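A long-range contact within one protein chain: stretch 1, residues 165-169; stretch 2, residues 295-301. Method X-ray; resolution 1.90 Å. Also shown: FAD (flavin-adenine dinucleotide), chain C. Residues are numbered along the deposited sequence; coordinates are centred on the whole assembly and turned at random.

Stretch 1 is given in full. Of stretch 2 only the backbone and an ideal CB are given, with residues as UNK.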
# COMPACT_ATOMS: atom_id res chain seq x y z
N ILE A 165 4.67 6.51 0.32
CA ILE A 165 5.60 6.97 -0.71
C ILE A 165 6.90 6.15 -0.65
O ILE A 165 7.33 5.74 0.40
CB ILE A 165 5.89 8.47 -0.51
CG1 ILE A 165 6.70 9.05 -1.68
CG2 ILE A 165 6.59 8.69 0.81
CD1 ILE A 165 6.59 10.60 -1.76
N ARG A 166 7.51 5.89 -1.79
CA ARG A 166 8.89 5.44 -1.75
C ARG A 166 9.63 5.87 -3.01
O ARG A 166 9.09 6.63 -3.79
CB ARG A 166 9.04 3.93 -1.48
CG ARG A 166 8.04 3.05 -2.15
CD ARG A 166 8.62 1.70 -2.57
NE ARG A 166 7.73 1.28 -3.59
CZ ARG A 166 8.01 1.01 -4.86
NH1 ARG A 166 9.24 0.91 -5.38
NH2 ARG A 166 6.98 0.75 -5.60
N HIS A 167 10.87 5.45 -3.17
CA HIS A 167 11.64 5.85 -4.34
C HIS A 167 11.25 4.99 -5.54
O HIS A 167 11.40 3.76 -5.52
CB HIS A 167 13.14 5.75 -4.06
CG HIS A 167 13.59 6.63 -2.94
ND1 HIS A 167 13.50 8.00 -3.00
CD2 HIS A 167 14.11 6.34 -1.72
CE1 HIS A 167 13.95 8.52 -1.87
NE2 HIS A 167 14.33 7.54 -1.08
N THR A 168 10.71 5.63 -6.56
CA THR A 168 10.27 4.92 -7.75
C THR A 168 10.86 5.52 -9.01
O THR A 168 10.41 5.22 -10.11
CB THR A 168 8.74 4.86 -7.83
OG1 THR A 168 8.21 6.18 -8.03
CG2 THR A 168 8.19 4.29 -6.56
N ASP A 169 11.86 6.37 -8.83
CA ASP A 169 12.82 6.73 -9.87
C ASP A 169 14.09 7.16 -9.14
O ASP A 169 14.03 7.45 -7.95
CB ASP A 169 12.29 7.85 -10.77
CG ASP A 169 11.96 9.12 -10.01
OD1 ASP A 169 12.63 9.41 -8.99
OD2 ASP A 169 11.04 9.86 -10.45
N UNK A 295 12.08 -4.06 -12.42
CA UNK A 295 13.08 -3.03 -12.69
C UNK A 295 12.50 -1.71 -12.23
O UNK A 295 11.58 -1.17 -12.86
CB UNK A 295 13.47 -2.98 -14.17
N UNK A 296 12.98 -1.21 -11.09
CA UNK A 296 12.38 -0.03 -10.48
C UNK A 296 12.41 1.16 -11.43
O UNK A 296 11.59 2.06 -11.32
CB UNK A 296 13.10 0.32 -9.18
N UNK A 297 13.39 1.18 -12.33
CA UNK A 297 13.55 2.35 -13.20
C UNK A 297 12.35 2.46 -14.12
O UNK A 297 12.02 3.54 -14.62
CB UNK A 297 14.84 2.26 -14.01
N UNK A 298 11.68 1.34 -14.34
CA UNK A 298 10.63 1.27 -15.35
C UNK A 298 9.21 1.29 -14.74
O UNK A 298 8.23 1.17 -15.47
CB UNK A 298 10.82 0.00 -16.19
N UNK A 299 9.13 1.46 -13.42
CA UNK A 299 7.87 1.33 -12.69
C UNK A 299 6.81 2.31 -13.17
O UNK A 299 5.62 1.98 -13.25
CB UNK A 299 8.11 1.53 -11.19
N UNK A 300 7.22 3.53 -13.49
CA UNK A 300 6.25 4.54 -13.86
C UNK A 300 6.15 4.70 -15.39
O UNK A 300 5.66 5.71 -15.86
CB UNK A 300 6.62 5.87 -13.21
N UNK A 301 6.60 3.70 -16.14
CA UNK A 301 6.68 3.83 -17.60
C UNK A 301 5.30 3.97 -18.25
O UNK A 301 5.18 4.57 -19.32
CB UNK A 301 7.40 2.62 -18.19
PA FAD C . 1.70 8.92 -5.16
O1A FAD C . 1.08 8.29 -6.38
O2A FAD C . 1.27 10.35 -5.02
O5B FAD C . 1.45 8.07 -3.80
C5B FAD C . 2.27 8.34 -2.68
C4B FAD C . 1.44 8.11 -1.41
O4B FAD C . 0.58 9.20 -1.20
C3B FAD C . 0.55 6.90 -1.53
O3B FAD C . 1.20 5.73 -1.10
C2B FAD C . -0.60 7.26 -0.60
O2B FAD C . -0.28 6.96 0.74
C1B FAD C . -0.69 8.76 -0.77
N9A FAD C . -1.68 9.05 -1.81
C8A FAD C . -1.47 9.27 -3.15
N7A FAD C . -2.67 9.53 -3.74
C5A FAD C . -3.63 9.45 -2.78
C6A FAD C . -5.00 9.60 -2.81
N6A FAD C . -5.67 9.90 -3.94
N1A FAD C . -5.69 9.48 -1.64
C2A FAD C . -5.06 9.20 -0.44
N3A FAD C . -3.70 9.01 -0.43
C4A FAD C . -3.01 9.17 -1.58
N1 FAD C . 5.04 17.02 -1.63
C2 FAD C . 5.86 18.06 -1.29
O2 FAD C . 6.65 18.52 -2.12
N3 FAD C . 5.81 18.60 -0.03
C4 FAD C . 4.92 18.10 0.91
O4 FAD C . 4.93 18.62 2.03
C4X FAD C . 4.08 17.04 0.56
N5 FAD C . 3.17 16.51 1.47
C5X FAD C . 2.35 15.46 1.12
C6 FAD C . 1.44 14.91 2.02
C7 FAD C . 0.60 13.87 1.62
C7M FAD C . -0.40 13.27 2.57
C8 FAD C . 0.69 13.36 0.33
C8M FAD C . -0.18 12.23 -0.10
C9 FAD C . 1.61 13.90 -0.56
C9A FAD C . 2.42 14.94 -0.18
N10 FAD C . 3.31 15.47 -1.09
C10 FAD C . 4.15 16.50 -0.72
C1' FAD C . 3.40 14.88 -2.48
C2' FAD C . 4.41 13.71 -2.50
O2' FAD C . 5.67 14.05 -1.95
C3' FAD C . 4.63 13.15 -3.90
O3' FAD C . 5.37 14.07 -4.67
C4' FAD C . 3.30 12.85 -4.58
O4' FAD C . 2.46 12.14 -3.70
C5' FAD C . 3.52 12.01 -5.83
O5' FAD C . 4.46 10.99 -5.55
P FAD C . 4.27 9.50 -6.12
O1P FAD C . 3.67 9.57 -7.51
O2P FAD C . 5.56 8.73 -6.02
O3P FAD C . 3.27 8.72 -5.15

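Position 295 precedes a short 3-10 segment, and no atom of stretch 1 lies within 5.5 Å of its ideal CB. Stretch 1 therefore sets no preference here; the local backbone does, because a small polar side chain just ahead of such a turn can accept from the free amide at 297. The residue is D295. D295 O accepts from the backbone N of 298 at 2.9 Å, and D295 OD1 from the backbone N of 297 at 3.0 Å, although the placement of OD1 is less certain.

At position 296 the CA-to-CB bond points toward stretch 1, and the CA of 296 and T168 CA, 6.0 Å apart, are the nearest pair of CA atoms across the two stretches. The ideal CB is 5.4 Å from R166 NH1 and 5.3 Å from H167 O. A cationic group within reach favours an acidic or neutral acceptor side chain; Asp, Asn, Glu or Gln could all be considered, the shorter ones needing less folding. The residue is D296. With chi1 in the m well, it brings OD1 to 3.6 Å from R166 NH1, near the plane of the guanidinium, in a long salt bridge.

Positions 297 and 298 both direct CB away from stretch 1, with nothing of it within 5.5 Å, so many side chains would fit as far as this contact is concerned. They are T297 and L298. The backbone of T297 still takes part, since the O of water 1 lies 2.6 Å from T168 O and, more weakly bonded, 3.2 Å from T297 O. L298 opens a type I turn in which the backbone N of 301 donates to L298 O at 3.1 Å.

Position 299 again points toward stretch 1, its ideal CB 4.5 Å from T168 O. The guanidinium of R166 lies further out along this direction, too far for a short side chain but suited to a longer acceptor, Glu for charge or Gln for hydrogen bonding alone. The residue is E299, extended with chi1 and chi2 both t. Its carboxylate meets the guanidinium edge with two hydrogen bonds: R166 NH2 to E299 OE2, very short at 2.5 Å, and R166 NH1 to E299 OE1 at 3.2 Å. Together they form a two-pronged salt bridge, with T168 CG2 packed 3.8 Å from E299 OE1.

Position 300 also faces stretch 1, with T168 O 4.9 Å from its ideal CB. The hydroxyl of T168 lies within reach, and off to one side is the FAD phosphate that carries O1P and O2P, so a long basic side chain, Lys or Arg, would suit; a shorter polar one could address only the nearer groups. The residue is R300. Its CD passes 3.5 Å from T168 OG1, and its NH1 makes a weak 2.8 Å hydrogen bond to FAD O1P. Water 2 joins T168 OG1 (3.2 Å from its O) to FAD O2P (2.8 Å), while R300 N donates to the O of water 1 at 3.1 Å.

Stretch 1 makes no demand on position 301, which is out of its reach, so many side chains would do; the residue is A301.

Stretch 2 (295-301) DDTLERA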
# COMPACT_ATOMS: atom_id res chain seq x y z
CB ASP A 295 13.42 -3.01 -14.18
CG ASP A 295 14.39 -1.91 -14.55
OD1 ASP A 295 14.80 -1.18 -13.62
OD2 ASP A 295 14.73 -1.77 -15.75
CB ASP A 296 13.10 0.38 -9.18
CG ASP A 296 12.92 -0.63 -8.05
OD1 ASP A 296 12.20 -0.31 -7.08
OD2 ASP A 296 13.49 -1.74 -8.14
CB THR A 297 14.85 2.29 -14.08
OG1 THR A 297 14.54 1.74 -15.35
CG2 THR A 297 15.97 1.44 -13.45
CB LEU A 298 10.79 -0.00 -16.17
CG LEU A 298 12.08 -0.07 -17.01
CD1 LEU A 298 12.11 -1.35 -17.85
CD2 LEU A 298 12.17 1.15 -17.89
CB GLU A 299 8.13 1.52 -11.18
CG GLU A 299 6.89 1.34 -10.30
CD GLU A 299 7.23 1.14 -8.80
OE1 GLU A 299 8.41 0.97 -8.47
OE2 GLU A 299 6.30 1.14 -7.96
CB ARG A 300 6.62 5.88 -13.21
CG ARG A 300 6.52 5.84 -11.68
CD ARG A 300 6.79 7.20 -11.10
NE ARG A 300 5.76 8.15 -11.49
CZ ARG A 300 4.70 8.46 -10.75
NH1 ARG A 300 4.52 7.90 -9.56
NH2 ARG A 300 3.82 9.33 -11.21
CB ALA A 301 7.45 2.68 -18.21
O HOH W 1 9.93 4.74 -12.57
O HOH W 2 5.10 6.32 -7.42
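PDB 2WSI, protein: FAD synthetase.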